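Local coordinates for protein beta subunit of photoactivated adenylyl cyclase (Beggiatoa sp. PS, PDB 5M2A) that probably converts ATP into cyclic AMP when blue light excites the flavin of its BLUF photoreceptor domain, acting as a two-subunit adenylyl cyclase, at residues M4-L8 with T87-F91; I77-K81 with I135-N139; I186-I190 with D224-L229; G248-S252 with V278-E283. One frame throughout, in Å; residues are numbered along the deposited sequence.

Contact 1: M4-L8 with T87-F91; sequences MMKRL and TDRMF
Here the first strand of the flavin-binding BLUF domain, a ferredoxin-like fold, is met near the protein surface by the loop that links strands 77-83 and 97-100. The case illustrates how a long polar side chain can bond to an irregular loop beside a sheet. Met5 to Leu8 are extended, and the chain from Thr87 to Met90 runs roughly alongside, 40° off the strand direction. Met5 CA lies 7.6 Å from Thr87 CA and Arg7 CA 8.2 Å from Arg89 CA, so strand side chains must reach across to the loop, in part to its backbone. Met5 and Arg7 both direct CA-to-CB toward the loop. Met5, in the m,t,m rotamer, lays its sulphur over one face of the Arg89 guanidinium, with Met5 SD 3.8 Å from Arg89 NH2; that guanidinium is also bonded to the carbonyl of Asn38. Arg7 (chi1 t, chi2 t, chi3 p) is the polar centre, forming salt bridges with Glu55 and Glu83. Met90 CB sits over one face of the Arg7 guanidinium, 3.9 Å from Arg7 NH1, while Met90 also packs on Ser114 of the second subunit. At the guanidinium edge, Arg7 NH1 donates a nearly straight hydrogen bond of 3.2 Å to Asp88 O.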
loop_
_atom_site.group_PDB
_atom_site.type_symbol
_atom_site.label_atom_id
_atom_site.label_comp_id
_atom_site.label_asym_id
_atom_site.label_seq_id
_atom_site.Cartn_x
_atom_site.Cartn_y
_atom_site.Cartn_z
ATOM N N MET A 4 -12.714 -35.819 -1.761
ATOM C CA MET A 4 -13.002 -34.392 -1.875
ATOM C C MET A 4 -12.106 -33.731 -2.923
ATOM O O MET A 4 -10.925 -34.058 -3.033
ATOM C CB MET A 4 -12.832 -33.698 -0.523
ATOM C CG MET A 4 -13.123 -32.207 -0.554
ATOM S SD MET A 4 -12.912 -31.395 1.039
ATOM C CE MET A 4 -14.180 -32.215 2.003
ATOM N N MET A 5 -12.669 -32.798 -3.685
ATOM C CA MET A 5 -11.959 -32.128 -4.765
ATOM C C MET A 5 -11.841 -30.629 -4.510
ATOM O O MET A 5 -12.655 -30.022 -3.809
ATOM C CB MET A 5 -12.658 -32.357 -6.107
ATOM C CG MET A 5 -12.649 -33.790 -6.598
ATOM S SD MET A 5 -13.343 -33.883 -8.258
ATOM C CE MET A 5 -15.030 -33.372 -7.939
ATOM N N LYS A 6 -10.814 -30.033 -5.112
ATOM C CA LYS A 6 -10.590 -28.596 -5.032
ATOM C C LYS A 6 -10.270 -28.059 -6.421
ATOM O O LYS A 6 -9.977 -28.812 -7.352
ATOM C CB LYS A 6 -9.449 -28.252 -4.069
ATOM C CG LYS A 6 -8.095 -28.703 -4.574
ATOM C CD LYS A 6 -7.012 -28.508 -3.536
ATOM C CE LYS A 6 -6.770 -27.042 -3.250
ATOM N NZ LYS A 6 -5.750 -26.872 -2.184
ATOM N N ARG A 7 -10.326 -26.737 -6.548
ATOM C CA ARG A 7 -9.999 -26.068 -7.798
ATOM C C ARG A 7 -9.207 -24.814 -7.476
ATOM O O ARG A 7 -9.623 -24.010 -6.635
ATOM C CB ARG A 7 -11.263 -25.731 -8.592
ATOM C CG ARG A 7 -11.023 -24.953 -9.874
ATOM C CD ARG A 7 -12.244 -25.014 -10.782
ATOM N NE ARG A 7 -13.472 -24.669 -10.074
ATOM C CZ ARG A 7 -14.474 -25.513 -9.851
ATOM N NH1 ARG A 7 -14.406 -26.761 -10.293
ATOM N NH2 ARG A 7 -15.550 -25.105 -9.192
ATOM N N LEU A 8 -8.064 -24.655 -8.133
ATOM C CA LEU A 8 -7.236 -23.477 -7.950
ATOM C C LEU A 8 -7.003 -22.784 -9.286
ATOM O O LEU A 8 -7.006 -23.405 -10.351
ATOM C CB LEU A 8 -5.897 -23.825 -7.278
ATOM C CG LEU A 8 -4.842 -24.727 -7.923
ATOM C CD1 LEU A 8 -3.994 -23.972 -8.941
ATOM C CD2 LEU A 8 -3.952 -25.329 -6.845
ATOM N N THR A 87 -18.269 -29.279 -5.858
ATOM C CA THR A 87 -19.231 -30.313 -6.208
ATOM C C THR A 87 -19.020 -30.835 -7.624
ATOM O O THR A 87 -19.087 -32.048 -7.852
ATOM C CB THR A 87 -20.658 -29.777 -6.053
ATOM O OG1 THR A 87 -20.846 -29.286 -4.719
ATOM C CG2 THR A 87 -21.676 -30.876 -6.327
ATOM N N ASP A 88 -18.747 -29.946 -8.576
ATOM C CA ASP A 88 -18.650 -30.311 -9.980
ATOM C C ASP A 88 -17.348 -29.798 -10.573
ATOM O O ASP A 88 -16.927 -28.668 -10.295
ATOM C CB ASP A 88 -19.828 -29.747 -10.775
ATOM C CG ASP A 88 -21.163 -29.996 -10.097
ATOM O OD1 ASP A 88 -21.462 -31.163 -9.763
ATOM O OD2 ASP A 88 -21.911 -29.017 -9.888
ATOM N N ARG A 89 -16.715 -30.635 -11.387
ATOM C CA ARG A 89 -15.588 -30.187 -12.190
ATOM C C ARG A 89 -16.049 -29.140 -13.191
ATOM O O ARG A 89 -17.137 -29.240 -13.763
ATOM C CB ARG A 89 -14.954 -31.362 -12.931
ATOM C CG ARG A 89 -14.142 -32.292 -12.055
ATOM C CD ARG A 89 -13.591 -33.449 -12.872
ATOM N NE ARG A 89 -12.927 -34.437 -12.029
ATOM C CZ ARG A 89 -11.628 -34.434 -11.756
ATOM N NH1 ARG A 89 -10.844 -33.487 -12.258
ATOM N NH2 ARG A 89 -11.112 -35.374 -10.977
ATOM N N MET A 90 -15.207 -28.131 -13.404
ATOM C CA MET A 90 -15.506 -27.110 -14.396
ATOM C C MET A 90 -15.215 -27.588 -15.816
ATOM O O MET A 90 -15.912 -27.188 -16.756
ATOM C CB MET A 90 -14.698 -25.848 -14.088
ATOM C CG MET A 90 -15.378 -24.566 -14.483
ATOM S SD MET A 90 -14.446 -23.124 -13.933
ATOM C CE MET A 90 -15.690 -21.857 -14.178
ATOM N N PHE A 91 -14.208 -28.440 -15.991
ATOM C CA PHE A 91 -13.770 -28.902 -17.307
ATOM C C PHE A 91 -13.596 -30.415 -17.275
ATOM O O PHE A 91 -12.493 -30.937 -17.471
ATOM C CB PHE A 91 -12.480 -28.193 -17.717
ATOM C CG PHE A 91 -12.550 -26.710 -17.553
ATOM C CD1 PHE A 91 -13.236 -25.935 -18.472
ATOM C CD2 PHE A 91 -11.961 -26.092 -16.468
ATOM C CE1 PHE A 91 -13.314 -24.566 -18.322
ATOM C CE2 PHE A 91 -12.038 -24.719 -16.311
ATOM C CZ PHE A 91 -12.719 -23.957 -17.245
HETATM O O HOH W 1 -18.177 -26.424 -7.947
#

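Contact 2: I77-K81 with I135-N139; sequences ILCLK and IYLIN
A helix end can meet the edge strand of a sheet with one side-chain hydrogen bond beside apolar packing. Strand 77-81 hydrogen-bonds to strand 5-14 on one side; on the other it meets the last turn of helix 132-139, the axes 7.5 Å apart at closest and 63° from parallel. Cys79 CA and Asn139 CA approach to 4.8 Å, Leu80 CA and Ile138 CA to 6.1 Å. Asn139, with chi1 near t at -158° and chi2 at 34°, swings its amide to the strand, where Asn139 OD1 accepts a 3.1 Å hydrogen bond from Cys79 N. Asn139 CA adds a CH...O contact of 3.5 Å to Cys79 O. Leu78 takes the t,p rotamer, which brings Leu78 CD1 to 4.3 Å from both Ile135 CG2 (Ile135 is m,m) and Ile138 CG2 (Ile138 is m,t). Leu80 (m,t) turns its CB away from the helix and packs on Ile119 of the second subunit. Water 2 lies 2.9 Å from Leu80 O and 2.9 Å from Ile138 O. Leu80 and Lys81 both face Val9 as a classic beta bulge. Helix 132-139, in the part of the chain leading toward the cyclase domain, thus packs against the edge strand of the ferredoxin-like BLUF sheet.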
loop_
_atom_site.group_PDB
_atom_site.type_symbol
_atom_site.label_atom_id
_atom_site.label_comp_id
_atom_site.label_asym_id
_atom_site.label_seq_id
_atom_site.Cartn_x
_atom_site.Cartn_y
_atom_site.Cartn_z
ATOM N N ILE A 77 4.661 -16.221 -9.776
ATOM C CA ILE A 77 3.440 -17.016 -9.713
ATOM C C ILE A 77 2.568 -16.521 -8.568
ATOM O O ILE A 77 3.027 -16.392 -7.427
ATOM C CB ILE A 77 3.777 -18.506 -9.554
ATOM C CG1 ILE A 77 4.653 -18.972 -10.720
ATOM C CG2 ILE A 77 2.494 -19.327 -9.452
ATOM C CD1 ILE A 77 5.347 -20.295 -10.467
ATOM N N LEU A 78 1.300 -16.245 -8.867
ATOM C CA LEU A 78 0.340 -15.823 -7.854
ATOM C C LEU A 78 -0.921 -16.656 -8.014
ATOM O O LEU A 78 -1.605 -16.569 -9.041
ATOM C CB LEU A 78 0.029 -14.330 -7.955
ATOM C CG LEU A 78 -1.069 -13.836 -7.008
ATOM C CD1 LEU A 78 -0.680 -14.060 -5.560
ATOM C CD2 LEU A 78 -1.400 -12.369 -7.247
ATOM N N CYS A 79 -1.220 -17.466 -7.006
ATOM C CA CYS A 79 -2.493 -18.168 -6.964
ATOM C C CYS A 79 -3.586 -17.190 -6.553
ATOM O O CYS A 79 -3.485 -16.540 -5.507
ATOM C CB CYS A 79 -2.428 -19.345 -5.995
ATOM S SG CYS A 79 -3.965 -20.295 -5.916
ATOM N N LEU A 80 -4.631 -17.090 -7.378
ATOM C CA LEU A 80 -5.670 -16.081 -7.206
ATOM C C LEU A 80 -6.894 -16.585 -6.468
ATOM O O LEU A 80 -7.593 -15.791 -5.827
ATOM C CB LEU A 80 -6.126 -15.550 -8.565
ATOM C CG LEU A 80 -5.096 -14.791 -9.389
ATOM C CD1 LEU A 80 -5.736 -14.403 -10.703
ATOM C CD2 LEU A 80 -4.609 -13.569 -8.630
ATOM N N LYS A 81 -7.176 -17.876 -6.545
ATOM C CA LYS A 81 -8.416 -18.377 -5.987
ATOM C C LYS A 81 -8.255 -19.863 -5.741
ATOM O O LYS A 81 -7.657 -20.574 -6.552
ATOM C CB LYS A 81 -9.600 -18.103 -6.927
ATOM C CG LYS A 81 -10.918 -18.722 -6.472
ATOM C CD LYS A 81 -11.968 -18.686 -7.574
ATOM C CE LYS A 81 -12.669 -17.341 -7.654
ATOM N NZ LYS A 81 -13.652 -17.301 -8.781
ATOM N N ILE A 135 -0.555 -10.269 -0.051
ATOM C CA ILE A 135 -0.200 -11.198 -1.121
ATOM C C ILE A 135 -0.184 -12.627 -0.592
ATOM O O ILE A 135 -0.650 -13.563 -1.257
ATOM C CB ILE A 135 1.154 -10.796 -1.737
ATOM C CG1 ILE A 135 1.033 -9.449 -2.452
ATOM C CG2 ILE A 135 1.673 -11.890 -2.680
ATOM C CD1 ILE A 135 0.007 -9.429 -3.574
ATOM N N TYR A 136 0.346 -12.813 0.614
ATOM C CA TYR A 136 0.353 -14.132 1.235
ATOM C C TYR A 136 -1.061 -14.682 1.379
ATOM O O TYR A 136 -1.340 -15.827 0.992
ATOM C CB TYR A 136 1.044 -14.047 2.597
ATOM C CG TYR A 136 1.046 -15.348 3.350
ATOM C CD1 TYR A 136 2.019 -16.310 3.109
ATOM C CD2 TYR A 136 0.073 -15.621 4.296
ATOM C CE1 TYR A 136 2.020 -17.506 3.790
ATOM C CE2 TYR A 136 0.065 -16.814 4.985
ATOM C CZ TYR A 136 1.039 -17.754 4.728
ATOM O OH TYR A 136 1.031 -18.943 5.417
ATOM N N LEU A 137 -1.973 -13.877 1.930
ATOM C CA LEU A 137 -3.346 -14.338 2.132
ATOM C C LEU A 137 -4.000 -14.729 0.815
ATOM O O LEU A 137 -4.684 -15.756 0.731
ATOM C CB LEU A 137 -4.168 -13.255 2.827
ATOM C CG LEU A 137 -3.810 -13.035 4.293
ATOM C CD1 LEU A 137 -4.499 -11.796 4.831
ATOM C CD2 LEU A 137 -4.173 -14.267 5.132
ATOM N N ILE A 138 -3.803 -13.919 -0.223
ATOM C CA ILE A 138 -4.383 -14.238 -1.525
ATOM C C ILE A 138 -3.793 -15.530 -2.066
ATOM O O ILE A 138 -4.510 -16.377 -2.616
ATOM C CB ILE A 138 -4.174 -13.067 -2.499
ATOM C CG1 ILE A 138 -5.005 -11.871 -2.048
ATOM C CG2 ILE A 138 -4.562 -13.473 -3.924
ATOM C CD1 ILE A 138 -4.687 -10.631 -2.783
ATOM N N ASN A 139 -2.472 -15.697 -1.934
ATOM C CA ASN A 139 -1.823 -16.912 -2.406
ATOM C C ASN A 139 -2.369 -18.152 -1.697
ATOM O O ASN A 139 -2.390 -19.238 -2.288
ATOM C CB ASN A 139 -0.313 -16.794 -2.206
ATOM C CG ASN A 139 0.474 -17.719 -3.110
ATOM O OD1 ASN A 139 0.085 -17.978 -4.248
ATOM N ND2 ASN A 139 1.597 -18.219 -2.604
HETATM O O HOH W 2 -7.340 -15.968 -2.904
#

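Contact 3: I186-I190 with D224-L229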
loop_
_atom_site.group_PDB
_atom_site.type_symbol
_atom_site.label_atom_id
_atom_site.label_comp_id
_atom_site.label_asym_id
_atom_site.label_seq_id
_atom_site.Cartn_x
_atom_site.Cartn_y
_atom_site.Cartn_z
ATOM N N ILE A 186 17.242 -2.761 -1.962
ATOM C CA ILE A 186 18.133 -3.600 -1.165
ATOM C C ILE A 186 17.411 -4.117 0.067
ATOM O O ILE A 186 17.451 -5.309 0.374
ATOM C CB ILE A 186 19.389 -2.804 -0.772
ATOM C CG1 ILE A 186 20.277 -2.584 -1.995
ATOM C CG2 ILE A 186 20.172 -3.521 0.351
ATOM C CD1 ILE A 186 21.354 -1.513 -1.776
ATOM N N CYS A 187 16.744 -3.222 0.794
ATOM C CA CYS A 187 16.056 -3.642 2.010
ATOM C C CYS A 187 14.989 -4.673 1.704
ATOM O O CYS A 187 14.915 -5.718 2.357
ATOM C CB CYS A 187 15.446 -2.440 2.718
ATOM S SG CYS A 187 16.665 -1.283 3.427
ATOM N N THR A 188 14.157 -4.402 0.702
ATOM C CA THR A 188 13.058 -5.316 0.396
ATOM C C THR A 188 13.568 -6.695 -0.014
ATOM O O THR A 188 13.022 -7.730 0.406
ATOM C CB THR A 188 12.197 -4.714 -0.714
ATOM O OG1 THR A 188 11.665 -3.477 -0.262
ATOM C CG2 THR A 188 11.040 -5.652 -1.065
ATOM N N ARG A 189 14.595 -6.737 -0.865
ATOM C CA ARG A 189 15.124 -8.024 -1.301
ATOM C C ARG A 189 15.595 -8.854 -0.116
ATOM O O ARG A 189 15.277 -10.044 -0.006
ATOM C CB ARG A 189 16.263 -7.821 -2.309
ATOM C CG ARG A 189 16.981 -9.110 -2.674
ATOM C CD ARG A 189 18.006 -8.916 -3.787
ATOM N NE ARG A 189 18.740 -7.661 -3.659
ATOM C CZ ARG A 189 19.832 -7.500 -2.915
ATOM N NH1 ARG A 189 20.326 -8.517 -2.201
ATOM N NH2 ARG A 189 20.428 -6.311 -2.875
ATOM N N ILE A 190 16.336 -8.230 0.794
ATOM C CA ILE A 190 16.961 -8.974 1.876
ATOM C C ILE A 190 15.926 -9.376 2.916
ATOM O O ILE A 190 15.917 -10.521 3.370
ATOM C CB ILE A 190 18.110 -8.156 2.488
ATOM C CG1 ILE A 190 19.225 -8.008 1.435
ATOM C CG2 ILE A 190 18.650 -8.823 3.755
ATOM C CD1 ILE A 190 20.362 -7.077 1.850
ATOM N N ASP A 224 22.953 -7.817 7.078
ATOM C CA ASP A 224 23.135 -7.939 5.635
ATOM C C ASP A 224 22.836 -6.626 4.929
ATOM O O ASP A 224 23.533 -6.256 3.971
ATOM C CB ASP A 224 22.251 -9.061 5.077
ATOM C CG ASP A 224 22.834 -10.445 5.330
ATOM O OD1 ASP A 224 23.866 -10.539 6.032
ATOM O OD2 ASP A 224 22.257 -11.438 4.829
ATOM N N ILE A 225 21.801 -5.907 5.376
ATOM C CA ILE A 225 21.516 -4.578 4.834
ATOM C C ILE A 225 22.716 -3.664 5.023
ATOM O O ILE A 225 23.201 -3.022 4.079
ATOM C CB ILE A 225 20.278 -3.970 5.515
ATOM C CG1 ILE A 225 19.030 -4.775 5.191
ATOM C CG2 ILE A 225 20.105 -2.514 5.091
ATOM C CD1 ILE A 225 18.739 -4.817 3.767
ATOM N N ILE A 226 23.186 -3.579 6.267
ATOM C CA ILE A 226 24.343 -2.741 6.568
ATOM C C ILE A 226 25.527 -3.142 5.703
ATOM O O ILE A 226 26.229 -2.288 5.139
ATOM C CB ILE A 226 24.671 -2.853 8.064
ATOM C CG1 ILE A 226 23.542 -2.247 8.906
ATOM C CG2 ILE A 226 26.058 -2.260 8.388
ATOM C CD1 ILE A 226 23.592 -2.693 10.367
ATOM N N SER A 227 25.756 -4.447 5.576
ATOM C CA SER A 227 26.897 -4.940 4.813
ATOM C C SER A 227 26.776 -4.568 3.343
ATOM O O SER A 227 27.755 -4.152 2.716
ATOM C CB SER A 227 27.020 -6.455 4.979
ATOM O OG SER A 227 28.036 -6.972 4.130
ATOM N N GLU A 228 25.573 -4.705 2.775
ATOM C CA GLU A 228 25.410 -4.391 1.364
ATOM C C GLU A 228 25.586 -2.902 1.110
ATOM O O GLU A 228 26.141 -2.508 0.075
ATOM C CB GLU A 228 24.045 -4.862 0.868
ATOM C CG GLU A 228 23.957 -6.380 0.733
ATOM C CD GLU A 228 23.046 -6.815 -0.414
ATOM O OE1 GLU A 228 22.613 -5.941 -1.197
ATOM O OE2 GLU A 228 22.761 -8.027 -0.538
ATOM N N LEU A 229 25.118 -2.060 2.031
ATOM C CA LEU A 229 25.343 -0.626 1.864
ATOM C C LEU A 229 26.825 -0.287 1.930
ATOM O O LEU A 229 27.310 0.566 1.175
ATOM C CB LEU A 229 24.580 0.161 2.923
ATOM C CG LEU A 229 23.059 0.054 2.908
ATOM C CD1 LEU A 229 22.468 1.121 3.821
ATOM C CD2 LEU A 229 22.465 0.142 1.513
#
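Two helices of the nucleotide cyclase catalytic domain, 173-193 and 215-235, pack here with opposed but oblique directions: 138° between the short segments, with axes 9.9 Å apart at closest. The fit shows how one branched side chain can enter the surface of a facing helix. Ile225 is the bump. Ile225 CD1 settles in the hollow among Ile186, Cys187 and Ile190, 3.4 Å from Cys187 CA, 3.7 Å from Ile186 O and 3.4 Å from Ile190 CD1, deep enough to touch backbone as well as side chains. Ile186 and Ile190, one turn apart, point across in return. Ile186 CD1 reaches Leu229 CD2 at 3.8 Å, and Ile190 CG2 rests 3.8 Å from Asp224 CB, while the carboxylate of Asp224 is bonded to Tyr194. Glu228 lies over these isoleucines, its OE1 3.8 Å from Ile186 CG2 and its OE2 3.5 Å from Ile190 CD1. Arg189 bends round to close the outer side with a bidentate salt bridge, NH2 to Glu228 OE1 at 2.8 Å and NH1 to Glu228 OE2 at 3.0 Å.

Contact 4: G248-S252 with V278-E283; sequences GIGLS and VAARLE
Where a helix lies very close to a strand, glycine often makes the approach possible. Strand 248-252 and helix 278-283 cross at 150°, with axes only 5.9 Å apart; Gly250 CA is 3.9 Å from Glu283 CA, and Ser252 CA 4.8 Å from Ala279 CA. Along the helix, Val278 (chi1 t) comes first, placing CG1 4.0 Å from Ser252 CB. Ala279 follows: its CB touches Ser252 OG at 3.4 Å, a hydroxyl bonded to Ala275 O, and its carbonyl O lies 3.7 Å from Gly250 CA, in space that a CB on Gly250 would invade. Ala280 and Arg281 turn away. Leu282 (m,t) points at the strand, with CD1 3.8 Å from Leu251 O. Glu283 ends the segment, its N 3.6 Å from Gly250 CA; chi1 t and chi2 m carry the carboxylate along the strand until OE2 is 2.7 Å from Gly248 O, where a CB on Gly248 would also clash. The same Glu283 oxygen forms a salt bridge with Arg287 and lies close to Asp160, a magnesium ligand. The side chain of Glu283 is about 6 Å from the bound magnesium ion, so this glycine-lined helix-on-sheet packing borders the metal site of the nucleotide cyclase fold.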
loop_
_atom_site.group_PDB
_atom_site.type_symbol
_atom_site.label_atom_id
_atom_site.label_comp_id
_atom_site.label_asym_id
_atom_site.label_seq_id
_atom_site.Cartn_x
_atom_site.Cartn_y
_atom_site.Cartn_z
ATOM N N GLY A 248 20.384 3.150 9.727
ATOM C CA GLY A 248 20.235 2.748 11.125
ATOM C C GLY A 248 19.019 1.885 11.211
ATOM O O GLY A 248 18.046 2.075 10.462
ATOM N N ILE A 249 19.039 0.889 12.097
ATOM C CA ILE A 249 17.958 -0.087 12.145
ATOM C C ILE A 249 17.531 -0.284 13.584
ATOM O O ILE A 249 18.380 -0.400 14.472
ATOM C CB ILE A 249 18.367 -1.429 11.505
ATOM C CG1 ILE A 249 18.806 -1.179 10.054
ATOM C CG2 ILE A 249 17.213 -2.429 11.556
ATOM C CD1 ILE A 249 19.413 -2.370 9.333
ATOM N N GLY A 250 16.222 -0.316 13.810
ATOM C CA GLY A 250 15.671 -0.664 15.116
ATOM C C GLY A 250 14.775 -1.882 15.003
ATOM O O GLY A 250 14.062 -2.046 14.011
ATOM N N LEU A 251 14.813 -2.732 16.029
ATOM C CA LEU A 251 13.937 -3.894 16.090
ATOM C C LEU A 251 13.248 -3.946 17.439
ATOM O O LEU A 251 13.867 -3.687 18.478
ATOM C CB LEU A 251 14.709 -5.191 15.891
ATOM C CG LEU A 251 15.674 -5.331 14.718
ATOM C CD1 LEU A 251 16.429 -6.634 14.868
ATOM C CD2 LEU A 251 14.926 -5.297 13.398
ATOM N N SER A 252 11.975 -4.332 17.436
ATOM C CA SER A 252 11.251 -4.508 18.682
ATOM C C SER A 252 10.473 -5.811 18.595
ATOM O O SER A 252 10.374 -6.423 17.531
ATOM C CB SER A 252 10.299 -3.348 18.962
ATOM O OG SER A 252 9.261 -3.349 18.002
ATOM N N VAL A 278 8.170 1.510 19.441
ATOM C CA VAL A 278 9.475 1.227 20.041
ATOM C C VAL A 278 10.516 0.978 18.960
ATOM O O VAL A 278 11.639 1.486 19.041
ATOM C CB VAL A 278 9.388 0.045 21.022
ATOM C CG1 VAL A 278 10.788 -0.332 21.503
ATOM C CG2 VAL A 278 8.525 0.414 22.200
ATOM N N ALA A 279 10.161 0.212 17.920
ATOM C CA ALA A 279 11.127 -0.067 16.866
ATOM C C ALA A 279 11.548 1.218 16.166
ATOM O O ALA A 279 12.731 1.408 15.866
ATOM C CB ALA A 279 10.547 -1.073 15.871
ATOM N N ALA A 280 10.600 2.129 15.933
ATOM C CA ALA A 280 10.946 3.398 15.290
ATOM C C ALA A 280 11.834 4.249 16.190
ATOM O O ALA A 280 12.745 4.937 15.715
ATOM C CB ALA A 280 9.673 4.157 14.923
ATOM N N ARG A 281 11.574 4.235 17.496
ATOM C CA ARG A 281 12.393 5.029 18.407
ATOM C C ARG A 281 13.810 4.470 18.527
ATOM O O ARG A 281 14.775 5.235 18.685
ATOM C CB ARG A 281 11.710 5.105 19.774
ATOM C CG ARG A 281 10.492 6.015 19.771
ATOM C CD ARG A 281 10.917 7.470 19.841
ATOM N NE ARG A 281 10.878 7.961 21.219
ATOM C CZ ARG A 281 11.772 8.792 21.748
ATOM N NH1 ARG A 281 11.644 9.184 23.007
ATOM N NH2 ARG A 281 12.799 9.216 21.023
ATOM N N LEU A 282 13.956 3.145 18.495
ATOM C CA LEU A 282 15.292 2.557 18.537
ATOM C C LEU A 282 16.029 2.801 17.232
ATOM O O LEU A 282 17.251 2.972 17.221
ATOM C CB LEU A 282 15.217 1.065 18.842
ATOM C CG LEU A 282 14.807 0.748 20.282
ATOM C CD1 LEU A 282 14.955 -0.733 20.567
ATOM C CD2 LEU A 282 15.611 1.567 21.282
ATOM N N GLU A 283 15.302 2.795 16.122
ATOM C CA GLU A 283 15.903 3.177 14.855
ATOM C C GLU A 283 16.504 4.581 14.945
ATOM O O GLU A 283 17.623 4.816 14.479
ATOM C CB GLU A 283 14.850 3.085 13.748
ATOM C CG GLU A 283 15.428 3.062 12.359
ATOM C CD GLU A 283 16.091 4.358 12.029
ATOM O OE1 GLU A 283 15.435 5.413 12.181
ATOM O OE2 GLU A 283 17.286 4.336 11.683
#

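Overall arrangement
The four contacts follow the chain from sensor to catalyst. Contacts 1 and 2 each use one of two neighbouring strands of the BLUF sheet, 5-14 and 77-83; their segments alternate in sequence, their centres are 18 Å apart, and Leu8 touches Cys79 and Lys81. Contacts 3 and 4 come later, both within the cyclase domain, with centres 16 Å apart. There, Ile249 packs against Ile225 and Ile226, so strand 247-258 is sandwiched between helices 215-235 and 274-285. Between the two pairs, contact 2 stands 26 Å from contact 3, centre to centre, on the other side of the chain's centre. Contacts 1, 2 and 3 lie within reach of the second subunit, so both domains take part in the dimer.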